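Local coordinates for galacto-N-biose/lacto-N-biose I transporter substrate-binding protein (Bifidobacterium longum, PDB 2Z8F), which binds the disaccharides galacto-N-biose and lacto-N-biose I, also accepts lacto-N-tetraose, and probably hands its sugars to an ABC transporter, at residues A38-Q43 / L308-T313; K138-K143 / A166-M171; D236-I239 / S243-G246. All coordinates share one frame; numbering follows the deposited sequence.

Contact 1: residues A38-Q43 / L308-T313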
ATOM      1  N   ALA A  38     -22.062  -7.182  -9.518  1.00 18.08           N
ATOM      2  CA  ALA A  38     -23.228  -7.687 -10.263  1.00 18.47           C
ATOM      3  C   ALA A  38     -23.621  -9.119  -9.893  1.00 18.98           C
ATOM      4  O   ALA A  38     -24.805  -9.471  -9.906  1.00 19.85           O
ATOM      5  CB  ALA A  38     -23.010  -7.575 -11.765  1.00 18.31           C
ATOM      6  N   LYS A  39     -22.626  -9.941  -9.579  1.00 19.04           N
ATOM      7  CA  LYS A  39     -22.887 -11.312  -9.116  1.00 19.65           C
ATOM      8  C   LYS A  39     -23.658 -11.291  -7.793  1.00 18.89           C
ATOM      9  O   LYS A  39     -24.638 -12.039  -7.617  1.00 19.20           O
ATOM     10  CB  LYS A  39     -21.565 -12.057  -8.935  1.00 19.75           C
ATOM     11  CG  LYS A  39     -20.791 -12.283 -10.222  1.00 21.49           C
ATOM     12  CD  LYS A  39     -19.479 -13.075  -9.955  1.00 26.82           C
ATOM     13  CE  LYS A  39     -19.746 -14.491  -9.448  1.00 30.70           C
ATOM     14  NZ  LYS A  39     -18.466 -15.243  -9.140  1.00 33.55           N
ATOM     15  N   TRP A  40     -23.223 -10.430  -6.862  1.00 18.67           N
ATOM     16  CA  TRP A  40     -23.952 -10.253  -5.603  1.00 17.85           C
ATOM     17  C   TRP A  40     -25.394  -9.797  -5.856  1.00 19.10           C
ATOM     18  O   TRP A  40     -26.339 -10.392  -5.348  1.00 18.90           O
ATOM     19  CB  TRP A  40     -23.239  -9.253  -4.677  1.00 18.73           C
ATOM     20  CG  TRP A  40     -24.064  -8.939  -3.491  1.00 16.97           C
ATOM     21  CD1 TRP A  40     -25.003  -7.939  -3.375  1.00 15.97           C
ATOM     22  CD2 TRP A  40     -24.066  -9.633  -2.238  1.00 17.69           C
ATOM     23  NE1 TRP A  40     -25.581  -7.970  -2.133  1.00 18.23           N
ATOM     24  CE2 TRP A  40     -25.021  -9.003  -1.415  1.00 16.37           C
ATOM     25  CE3 TRP A  40     -23.364 -10.742  -1.741  1.00 19.62           C
ATOM     26  CZ2 TRP A  40     -25.288  -9.434  -0.100  1.00 18.06           C
ATOM     27  CZ3 TRP A  40     -23.614 -11.163  -0.434  1.00 17.87           C
ATOM     28  CH2 TRP A  40     -24.586 -10.520   0.369  1.00 18.12           C
ATOM     29  N   ASN A  41     -25.559  -8.756  -6.668  1.00 19.74           N
ATOM     30  CA  ASN A  41     -26.871  -8.165  -6.884  1.00 20.25           C
ATOM     31  C   ASN A  41     -27.878  -9.135  -7.488  1.00 20.10           C
ATOM     32  O   ASN A  41     -29.058  -9.082  -7.140  1.00 21.00           O
ATOM     33  CB  ASN A  41     -26.765  -6.903  -7.740  1.00 20.37           C
ATOM     34  CG  ASN A  41     -26.226  -5.724  -6.959  1.00 20.27           C
ATOM     35  OD1 ASN A  41     -26.206  -5.749  -5.719  1.00 18.50           O
ATOM     36  ND2 ASN A  41     -25.829  -4.666  -7.665  1.00 18.98           N
ATOM     37  N   LYS A  42     -27.397 -10.019  -8.357  1.00 20.88           N
ATOM     38  CA  LYS A  42     -28.259 -11.013  -8.999  1.00 21.03           C
ATOM     39  C   LYS A  42     -28.776 -12.005  -7.978  1.00 21.43           C
ATOM     40  O   LYS A  42     -29.922 -12.456  -8.061  1.00 21.54           O
ATOM     41  CB  LYS A  42     -27.509 -11.719 -10.116  1.00 21.89           C
ATOM     42  CG  LYS A  42     -28.368 -12.630 -10.970  1.00 25.06           C
ATOM     43  CD  LYS A  42     -27.635 -12.977 -12.254  1.00 29.68           C
ATOM     44  CE  LYS A  42     -28.410 -13.998 -13.062  1.00 32.27           C
ATOM     45  NZ  LYS A  42     -29.646 -13.406 -13.679  1.00 36.74           N
ATOM     46  N   GLN A  43     -27.921 -12.353  -7.014  1.00 20.12           N
ATOM     47  CA  GLN A  43     -28.290 -13.328  -5.987  1.00 21.09           C
ATOM     48  C   GLN A  43     -29.104 -12.724  -4.836  1.00 20.10           C
ATOM     49  O   GLN A  43     -29.871 -13.448  -4.158  1.00 21.06           O
ATOM     50  CB  GLN A  43     -27.025 -14.014  -5.433  1.00 21.49           C
ATOM     51  CG  GLN A  43     -26.404 -15.016  -6.388  1.00 27.03           C
ATOM     52  CD  GLN A  43     -27.474 -15.804  -7.168  1.00 31.73           C
ATOM     53  OE1 GLN A  43     -28.250 -16.584  -6.580  1.00 33.34           O
ATOM     54  NE2 GLN A  43     -27.538 -15.575  -8.485  1.00 29.24           N
ATOM     55  N   LEU A 308     -19.917  -6.947   2.437  1.00 17.50           N
ATOM     56  CA  LEU A 308     -18.474  -6.742   2.462  1.00 17.06           C
ATOM     57  C   LEU A 308     -17.708  -8.043   2.685  1.00 16.65           C
ATOM     58  O   LEU A 308     -16.683  -8.281   2.047  1.00 15.95           O
ATOM     59  CB  LEU A 308     -18.076  -5.740   3.547  1.00 16.29           C
ATOM     60  CG  LEU A 308     -16.585  -5.368   3.538  1.00 15.98           C
ATOM     61  CD1 LEU A 308     -16.095  -4.887   2.125  1.00 17.28           C
ATOM     62  CD2 LEU A 308     -16.418  -4.278   4.582  1.00 16.22           C
ATOM     63  N   ASP A 309     -18.199  -8.872   3.619  1.00 17.47           N
ATOM     64  CA  ASP A 309     -17.588 -10.153   3.848  1.00 17.64           C
ATOM     65  C   ASP A 309     -17.584 -10.997   2.578  1.00 17.92           C
ATOM     66  O   ASP A 309     -16.595 -11.647   2.266  1.00 16.97           O
ATOM     67  CB  ASP A 309     -18.271 -10.899   4.989  1.00 18.37           C
ATOM     68  CG  ASP A 309     -17.809 -12.315   5.095  1.00 18.61           C
ATOM     69  OD1 ASP A 309     -16.678 -12.528   5.627  1.00 19.44           O
ATOM     70  OD2 ASP A 309     -18.541 -13.225   4.634  1.00 19.91           O
ATOM     71  N   TRP A 310     -18.700 -10.991   1.843  1.00 17.97           N
ATOM     72  CA  TRP A 310     -18.726 -11.710   0.580  1.00 18.32           C
ATOM     73  C   TRP A 310     -17.694 -11.098  -0.389  1.00 17.68           C
ATOM     74  O   TRP A 310     -16.866 -11.814  -0.971  1.00 18.26           O
ATOM     75  CB  TRP A 310     -20.144 -11.693  -0.043  1.00 17.98           C
ATOM     76  CG  TRP A 310     -20.210 -12.397  -1.381  1.00 18.69           C
ATOM     77  CD1 TRP A 310     -20.422 -13.740  -1.618  1.00 19.94           C
ATOM     78  CD2 TRP A 310     -20.041 -11.791  -2.670  1.00 19.37           C
ATOM     79  NE1 TRP A 310     -20.392 -13.996  -2.979  1.00 20.80           N
ATOM     80  CE2 TRP A 310     -20.167 -12.813  -3.641  1.00 20.57           C
ATOM     81  CE3 TRP A 310     -19.799 -10.474  -3.098  1.00 19.30           C
ATOM     82  CZ2 TRP A 310     -20.058 -12.558  -5.023  1.00 19.31           C
ATOM     83  CZ3 TRP A 310     -19.681 -10.230  -4.451  1.00 17.57           C
ATOM     84  CH2 TRP A 310     -19.822 -11.263  -5.399  1.00 18.91           C
ATOM     85  N   PHE A 311     -17.734  -9.775  -0.553  1.00 18.23           N
ATOM     86  CA  PHE A 311     -16.868  -9.126  -1.535  1.00 16.31           C
ATOM     87  C   PHE A 311     -15.401  -9.400  -1.229  1.00 16.81           C
ATOM     88  O   PHE A 311     -14.628  -9.757  -2.118  1.00 16.90           O
ATOM     89  CB  PHE A 311     -17.148  -7.614  -1.604  1.00 17.24           C
ATOM     90  CG  PHE A 311     -16.399  -6.918  -2.702  1.00 16.54           C
ATOM     91  CD1 PHE A 311     -16.958  -6.802  -3.975  1.00 16.11           C
ATOM     92  CD2 PHE A 311     -15.144  -6.371  -2.466  1.00 16.75           C
ATOM     93  CE1 PHE A 311     -16.262  -6.159  -4.989  1.00 17.32           C
ATOM     94  CE2 PHE A 311     -14.428  -5.745  -3.449  1.00 16.77           C
ATOM     95  CZ  PHE A 311     -14.994  -5.610  -4.735  1.00 17.66           C
ATOM     96  N   ASN A 312     -15.027  -9.263   0.038  1.00 16.85           N
ATOM     97  CA  ASN A 312     -13.627  -9.408   0.441  1.00 17.49           C
ATOM     98  C   ASN A 312     -13.145 -10.850   0.480  1.00 18.01           C
ATOM     99  O   ASN A 312     -11.962 -11.106   0.754  1.00 17.64           O
ATOM    100  CB  ASN A 312     -13.389  -8.742   1.799  1.00 17.13           C
ATOM    101  CG  ASN A 312     -13.298  -7.241   1.703  1.00 19.01           C
ATOM    102  OD1 ASN A 312     -13.495  -6.651   0.625  1.00 15.83           O
ATOM    103  ND2 ASN A 312     -12.967  -6.602   2.827  1.00 18.29           N
ATOM    104  N   THR A 313     -14.052 -11.795   0.220  1.00 17.03           N
ATOM    105  CA  THR A 313     -13.668 -13.201   0.067  1.00 17.26           C
ATOM    106  C   THR A 313     -13.772 -13.726  -1.377  1.00 17.34           C
ATOM    107  O   THR A 313     -13.645 -14.931  -1.614  1.00 17.70           O
ATOM    108  CB  THR A 313     -14.418 -14.158   1.088  1.00 17.77           C
ATOM    109  OG1 THR A 313     -15.834 -14.022   0.946  1.00 17.86           O
ATOM    110  CG2 THR A 313     -14.036 -13.825   2.528  1.00 16.91           C
TER

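Contact 2: residues K138-K143 / A166-M171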
ATOM      1  N   LYS A 138      15.618 -10.231 -14.740  1.00 21.36           N
ATOM      2  CA  LYS A 138      16.697 -11.194 -14.525  1.00 22.69           C
ATOM      3  C   LYS A 138      17.635 -11.267 -15.730  1.00 22.47           C
ATOM      4  O   LYS A 138      18.841 -11.412 -15.569  1.00 22.97           O
ATOM      5  CB  LYS A 138      16.112 -12.572 -14.190  1.00 22.81           C
ATOM      6  CG  LYS A 138      17.185 -13.626 -13.942  1.00 25.62           C
ATOM      7  CD  LYS A 138      16.705 -14.752 -13.064  1.00 31.63           C
ATOM      8  CE  LYS A 138      17.887 -15.663 -12.710  1.00 35.39           C
ATOM      9  NZ  LYS A 138      17.647 -16.413 -11.458  1.00 39.12           N
ATOM     10  N   ALA A 139      17.079 -11.172 -16.937  1.00 22.44           N
ATOM     11  CA  ALA A 139      17.889 -11.185 -18.159  1.00 23.06           C
ATOM     12  C   ALA A 139      18.854  -9.996 -18.239  1.00 23.13           C
ATOM     13  O   ALA A 139      20.011 -10.154 -18.645  1.00 23.77           O
ATOM     14  CB  ALA A 139      16.979 -11.210 -19.381  1.00 23.52           C
ATOM     15  N   GLU A 140      18.367  -8.813 -17.878  1.00 22.67           N
ATOM     16  CA  GLU A 140      19.192  -7.604 -17.913  1.00 23.10           C
ATOM     17  C   GLU A 140      20.243  -7.632 -16.794  1.00 23.49           C
ATOM     18  O   GLU A 140      21.358  -7.143 -16.979  1.00 24.10           O
ATOM     19  CB  GLU A 140      18.341  -6.338 -17.835  1.00 23.62           C
ATOM     20  CG  GLU A 140      17.343  -6.176 -19.005  1.00 25.13           C
ATOM     21  CD  GLU A 140      17.977  -5.759 -20.338  1.00 30.16           C
ATOM     22  OE1 GLU A 140      19.212  -5.551 -20.425  1.00 29.26           O
ATOM     23  OE2 GLU A 140      17.203  -5.629 -21.321  1.00 31.75           O
ATOM     24  N   PHE A 141      19.889  -8.203 -15.645  1.00 23.44           N
ATOM     25  CA  PHE A 141      20.871  -8.404 -14.576  1.00 23.57           C
ATOM     26  C   PHE A 141      22.015  -9.266 -15.084  1.00 24.33           C
ATOM     27  O   PHE A 141      23.177  -8.977 -14.827  1.00 25.08           O
ATOM     28  CB  PHE A 141      20.245  -9.044 -13.321  1.00 22.71           C
ATOM     29  CG  PHE A 141      19.724  -8.040 -12.313  1.00 21.42           C
ATOM     30  CD1 PHE A 141      18.879  -7.006 -12.709  1.00 21.35           C
ATOM     31  CD2 PHE A 141      20.047  -8.149 -10.959  1.00 21.98           C
ATOM     32  CE1 PHE A 141      18.387  -6.075 -11.804  1.00 21.03           C
ATOM     33  CE2 PHE A 141      19.556  -7.200 -10.028  1.00 20.55           C
ATOM     34  CZ  PHE A 141      18.714  -6.172 -10.452  1.00 20.04           C
ATOM     35  N   GLU A 142      21.668 -10.343 -15.785  1.00 25.98           N
ATOM     36  CA  GLU A 142      22.671 -11.278 -16.313  1.00 27.59           C
ATOM     37  C   GLU A 142      23.607 -10.594 -17.304  1.00 27.32           C
ATOM     38  O   GLU A 142      24.819 -10.777 -17.231  1.00 27.14           O
ATOM     39  CB  GLU A 142      21.997 -12.507 -16.923  1.00 28.02           C
ATOM     40  CG  GLU A 142      21.205 -13.342 -15.887  1.00 33.49           C
ATOM     41  CD  GLU A 142      22.089 -14.154 -14.932  1.00 39.97           C
ATOM     42  OE1 GLU A 142      23.242 -14.484 -15.323  1.00 41.61           O
ATOM     43  OE2 GLU A 142      21.613 -14.471 -13.802  1.00 40.97           O
ATOM     44  N   LYS A 143      23.047  -9.768 -18.179  1.00 27.94           N
ATOM     45  CA  LYS A 143      23.842  -9.026 -19.162  1.00 28.50           C
ATOM     46  C   LYS A 143      24.870  -8.101 -18.494  1.00 28.50           C
ATOM     47  O   LYS A 143      25.926  -7.820 -19.075  1.00 28.06           O
ATOM     48  CB  LYS A 143      22.939  -8.247 -20.118  1.00 29.14           C
ATOM     49  CG  LYS A 143      22.217  -9.157 -21.107  1.00 31.59           C
ATOM     50  CD  LYS A 143      21.131  -8.453 -21.928  1.00 35.95           C
ATOM     51  CE  LYS A 143      20.428  -9.466 -22.852  1.00 37.28           C
ATOM     52  NZ  LYS A 143      19.170  -8.958 -23.484  1.00 40.54           N
ATOM     53  N   ALA A 166      26.274   1.811 -17.310  1.00 23.55           N
ATOM     54  CA  ALA A 166      25.713   1.228 -18.529  1.00 23.11           C
ATOM     55  C   ALA A 166      24.351   1.809 -18.919  1.00 23.23           C
ATOM     56  O   ALA A 166      23.663   1.281 -19.810  1.00 22.68           O
ATOM     57  CB  ALA A 166      25.621  -0.289 -18.374  1.00 23.06           C
ATOM     58  N   GLY A 167      23.942   2.900 -18.271  1.00 22.54           N
ATOM     59  CA  GLY A 167      22.642   3.496 -18.576  1.00 22.49           C
ATOM     60  C   GLY A 167      21.426   2.658 -18.170  1.00 23.06           C
ATOM     61  O   GLY A 167      20.321   2.830 -18.730  1.00 23.38           O
ATOM     62  N   LYS A 168      21.626   1.776 -17.188  1.00 21.89           N
ATOM     63  CA  LYS A 168      20.542   0.958 -16.619  1.00 22.57           C
ATOM     64  C   LYS A 168      20.389   1.336 -15.147  1.00 22.23           C
ATOM     65  O   LYS A 168      21.343   1.829 -14.536  1.00 22.13           O
ATOM     66  CB  LYS A 168      20.884  -0.525 -16.704  1.00 22.55           C
ATOM     67  CG  LYS A 168      21.002  -1.111 -18.124  1.00 23.38           C
ATOM     68  CD  LYS A 168      19.671  -1.096 -18.831  1.00 23.70           C
ATOM     69  CE  LYS A 168      19.667  -2.086 -19.986  1.00 22.50           C
ATOM     70  NZ  LYS A 168      18.596  -1.677 -20.922  1.00 23.16           N
ATOM     71  N   TYR A 169      19.212   1.101 -14.577  1.00 21.60           N
ATOM     72  CA  TYR A 169      18.989   1.443 -13.156  1.00 21.44           C
ATOM     73  C   TYR A 169      18.327   0.274 -12.460  1.00 20.07           C
ATOM     74  O   TYR A 169      17.299  -0.212 -12.916  1.00 19.59           O
ATOM     75  CB  TYR A 169      18.184   2.757 -13.037  1.00 22.54           C
ATOM     76  CG  TYR A 169      18.893   3.842 -13.827  1.00 24.13           C
ATOM     77  CD1 TYR A 169      20.022   4.485 -13.314  1.00 26.94           C
ATOM     78  CD2 TYR A 169      18.512   4.130 -15.145  1.00 27.55           C
ATOM     79  CE1 TYR A 169      20.733   5.441 -14.081  1.00 29.18           C
ATOM     80  CE2 TYR A 169      19.223   5.082 -15.926  1.00 30.00           C
ATOM     81  CZ  TYR A 169      20.329   5.726 -15.382  1.00 30.29           C
ATOM     82  OH  TYR A 169      21.027   6.671 -16.125  1.00 31.84           O
ATOM     83  N   ILE A 170      18.956  -0.206 -11.376  1.00 18.69           N
ATOM     84  CA  ILE A 170      18.393  -1.304 -10.613  1.00 18.59           C
ATOM     85  C   ILE A 170      17.615  -0.813  -9.365  1.00 18.27           C
ATOM     86  O   ILE A 170      17.208  -1.624  -8.533  1.00 18.66           O
ATOM     87  CB  ILE A 170      19.446  -2.370 -10.225  1.00 18.56           C
ATOM     88  CG1 ILE A 170      20.503  -1.816  -9.262  1.00 18.36           C
ATOM     89  CG2 ILE A 170      20.107  -2.958 -11.509  1.00 18.27           C
ATOM     90  CD1 ILE A 170      21.421  -2.932  -8.608  1.00 18.55           C
ATOM     91  N   MET A 171      17.435   0.505  -9.254  1.00 17.65           N
ATOM     92  CA  MET A 171      16.580   1.080  -8.227  1.00 18.30           C
ATOM     93  C   MET A 171      15.853   2.307  -8.769  1.00 18.34           C
ATOM     94  O   MET A 171      16.356   3.008  -9.662  1.00 19.05           O
ATOM     95  CB  MET A 171      17.418   1.426  -6.971  1.00 18.25           C
ATOM     96  CG  MET A 171      16.621   1.813  -5.712  1.00 20.35           C
ATOM     97  SD  MET A 171      15.261   0.706  -5.267  1.00 20.10           S
ATOM     98  CE  MET A 171      16.151  -0.776  -4.915  1.00 19.74           C
TER
HETATM   99  O   HOH W   1      17.887  -2.985 -23.102  1.00 35.42           O

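Contact 3: residues D236-I239 / S243-G246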
ATOM      1  N   ASP A 236       6.642   5.153 -16.435  1.00 24.68           N
ATOM      2  CA  ASP A 236       6.286   4.127 -17.419  1.00 25.78           C
ATOM      3  C   ASP A 236       7.319   4.046 -18.539  1.00 25.19           C
ATOM      4  O   ASP A 236       7.770   2.955 -18.897  1.00 24.97           O
ATOM      5  CB  ASP A 236       4.891   4.388 -18.009  1.00 25.96           C
ATOM      6  CG  ASP A 236       3.777   4.263 -16.982  1.00 29.34           C
ATOM      7  OD1 ASP A 236       4.061   4.097 -15.776  1.00 31.50           O
ATOM      8  OD2 ASP A 236       2.597   4.327 -17.392  1.00 34.52           O
ATOM      9  N   ALA A 237       7.710   5.214 -19.063  1.00 25.63           N
ATOM     10  CA  ALA A 237       8.695   5.290 -20.143  1.00 25.58           C
ATOM     11  C   ALA A 237      10.013   4.607 -19.779  1.00 25.53           C
ATOM     12  O   ALA A 237      10.631   3.962 -20.631  1.00 26.63           O
ATOM     13  CB  ALA A 237       8.930   6.740 -20.565  1.00 26.03           C
ATOM     14  N   SER A 238      10.423   4.705 -18.509  1.00 24.61           N
ATOM     15  CA  SER A 238      11.680   4.098 -18.074  1.00 24.28           C
ATOM     16  C   SER A 238      11.601   2.584 -18.051  1.00 23.61           C
ATOM     17  O   SER A 238      12.620   1.929 -18.221  1.00 23.77           O
ATOM     18  CB  SER A 238      12.150   4.629 -16.711  1.00 24.89           C
ATOM     19  OG  SER A 238      11.342   4.147 -15.652  1.00 24.13           O
ATOM     20  N   ILE A 239      10.401   2.037 -17.845  1.00 24.41           N
ATOM     21  CA  ILE A 239      10.197   0.588 -17.945  1.00 24.33           C
ATOM     22  C   ILE A 239      10.146   0.176 -19.423  1.00 25.56           C
ATOM     23  O   ILE A 239      10.829  -0.779 -19.840  1.00 25.20           O
ATOM     24  CB  ILE A 239       8.897   0.086 -17.242  1.00 25.42           C
ATOM     25  CG1 ILE A 239       8.770   0.627 -15.816  1.00 24.35           C
ATOM     26  CG2 ILE A 239       8.883  -1.463 -17.199  1.00 23.87           C
ATOM     27  CD1 ILE A 239       7.359   0.508 -15.238  1.00 25.28           C
ATOM     28  N   SER A 243      15.300   0.922 -19.451  1.00 25.40           N
ATOM     29  CA  SER A 243      16.345   1.520 -18.597  1.00 24.78           C
ATOM     30  C   SER A 243      16.157   1.161 -17.128  1.00 23.32           C
ATOM     31  O   SER A 243      17.140   0.847 -16.443  1.00 22.94           O
ATOM     32  CB  SER A 243      16.456   3.031 -18.774  1.00 24.58           C
ATOM     33  OG  SER A 243      15.248   3.699 -18.475  1.00 28.46           O
ATOM     34  N   LEU A 244      14.904   1.194 -16.667  1.00 22.39           N
ATOM     35  CA  LEU A 244      14.592   0.750 -15.282  1.00 20.73           C
ATOM     36  C   LEU A 244      14.434  -0.768 -15.280  1.00 20.17           C
ATOM     37  O   LEU A 244      13.472  -1.304 -15.830  1.00 20.22           O
ATOM     38  CB  LEU A 244      13.340   1.438 -14.708  1.00 21.30           C
ATOM     39  CG  LEU A 244      12.994   1.091 -13.246  1.00 20.50           C
ATOM     40  CD1 LEU A 244      14.111   1.588 -12.315  1.00 19.92           C
ATOM     41  CD2 LEU A 244      11.632   1.684 -12.845  1.00 20.65           C
ATOM     42  N   ILE A 245      15.375  -1.462 -14.624  1.00 18.71           N
ATOM     43  CA  ILE A 245      15.448  -2.924 -14.671  1.00 18.36           C
ATOM     44  C   ILE A 245      15.324  -3.541 -13.274  1.00 18.17           C
ATOM     45  O   ILE A 245      15.374  -4.756 -13.104  1.00 18.14           O
ATOM     46  CB  ILE A 245      16.722  -3.449 -15.390  1.00 17.58           C
ATOM     47  CG1 ILE A 245      18.004  -2.892 -14.769  1.00 17.71           C
ATOM     48  CG2 ILE A 245      16.643  -3.075 -16.885  1.00 18.45           C
ATOM     49  CD1 ILE A 245      19.268  -3.620 -15.218  1.00 19.60           C
ATOM     50  N   GLY A 246      15.140  -2.686 -12.288  1.00 17.09           N
ATOM     51  CA  GLY A 246      14.918  -3.187 -10.932  1.00 17.38           C
ATOM     52  C   GLY A 246      14.329  -2.095 -10.081  1.00 17.22           C
ATOM     53  O   GLY A 246      14.677  -0.913 -10.231  1.00 17.27           O
TER
HETATM   54  O   HOH W   2      12.676  -2.181 -18.299  1.00 24.13           O

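Contact 1: residues A38-Q43 / L308-T313
W40 and W310 bring together helices 33-43 and 301-311 in the two-lobed fold of extracellular solute-binding proteins, beside the six-stranded sheet. The two indoles pass one another, running opposite ways, and their planes are inclined at 52°. The six-membered ring of W40 lies by the five-membered ring of W310, with centroids 5.2 Å apart. One face of the W310 indole receives W40 CE3, which sits 3.4 Å above the plane and is displaced toward the rim. Over the six-membered ring of W310 comes W40 CB in a CH-pi contact, 4.1 Å from the centroid and 25° off the ring normal. W310 holds CG anti to its backbone N (chi1 178°), which carries the indole across toward helix 33-43, where K39 CB approaches W310 CH2 at 4.0 Å. Replacing W310 with an alanine is likely to leave W40 CB and CE3 without the aromatic face they rest on and to open a gap between the helices. W40 itself is held by its NE1, hydrogen-bonded to I47 O, and its ring meets that of H44, a ligand of a bound zinc ion. Between these two segments the closest atoms are W40 CZ3 and W310 CB, 3.5 Å apart.

Contact 2: residues K138-K143 / A166-M171
F141 and I170 form the tightly packed half of this contact, while E140, the neighbouring residue on the helix, and K168, two residues earlier in the loop, make its looser, water-bridged half. Helix 138-143, which follows directly on strand 132-137, here faces the loop that leaves helix 153-165. The two apolar side chains cross at about a right angle. The CG2 branch of I170 does the touching, reaching F141 CE1 at 3.6 Å and meeting the phenyl ring obliquely. I170 CB stands a little further back, 3.9 Å from F141 CZ. With chi1 at 65°, CG2 lies anti to the carbonyl carbon of I170 and is the branch turned to the ring. Both residues are buried: I170 also packs on F156, A160 and A163 of helix 153-165, and F141 on Y134, I146 and I149.

The polar half is slacker. E140 and K168 also cross at about a right angle, both chains bent at chi2, but the closest approach is made by a methylene, with E140 OE1 3.5 Å from K168 CE. The salt bridge from E140 OE1 to K168 NZ is long, at 4.0 Å. A water closes the gap, accepting a hydrogen bond from K168 NZ at 2.6 Å and donating a longer one, 3.3 Å, to E140 OE2. K168 NZ also bonds to the backbone oxygen of G242. The ammonium is thus shared between a water and a carbonyl, with the carboxylate at a distance, and the charge pairing is probably screened and modest, leaving the F141-I170 packing to supply the close fit.

Contact 3: residues D236-I239 / S243-G246
The C-terminal end of helix 233-240 is where S238 meets S243 and L244, in the turn that leads the chain from this helix into strand 246-250. One backbone oxygen, S238 O, receives two N-H groups from beyond the turn. The bond from L244 N is short and nearly straight, 2.9 Å to S238 O with an N-H...O angle of 171°, although the donor stands above the carbonyl plane, 42° out of it. S243 N adds a weak, bent bond to S238 O at 3.1 Å. Two successive N-H groups thus converge on a carbonyl near the helix end and fold the following residues back against it.

The side chains fill in around this grip. L244 directs its CB toward the helix, where it comes 3.5 Å from S238 OG, and its CG lies anti to the backbone N (chi1 -177°), which brings the CD2 methyl near the same hydroxyl and, more loosely, 4.3 Å from I239 CG1. The S238 hydroxyl has its polar partner one turn back, at F235 O, and that of S243 is bonded to D241 OD1 within the turn. A water bridges two backbone oxygens, donating to I239 O at 2.8 Å and to L244 O at 2.7 Å. I239 meanwhile packs on F257, S260 and S261 of helix 254-261. The arrangement is a turn at the C-terminal end of a helix, delivering the chain to edge strand 246-250 of the three-stranded antiparallel sheet within the solute-binding protein fold.

Contacts 2 and 3 are neighbours, their centres about 10 Å apart, whereas contact 1 lies about 44 Å from contact 2 and 38 Å from contact 3, centre to centre. Along the chain, 38-43 comes first, then contact 2, contact 3 and finally 308-313, so contact 1 joins chain parts that flank both others. It sits beside the six-stranded sheet; the other two adjoin adjacent strands 132-137 and 246-250 of the three-stranded sheet. Y169 ties that pair together through probable backbone hydrogen bonds with S243 and I245. This spread fits the two-lobed design of solute-binding proteins, in which sugar is held between the lobes.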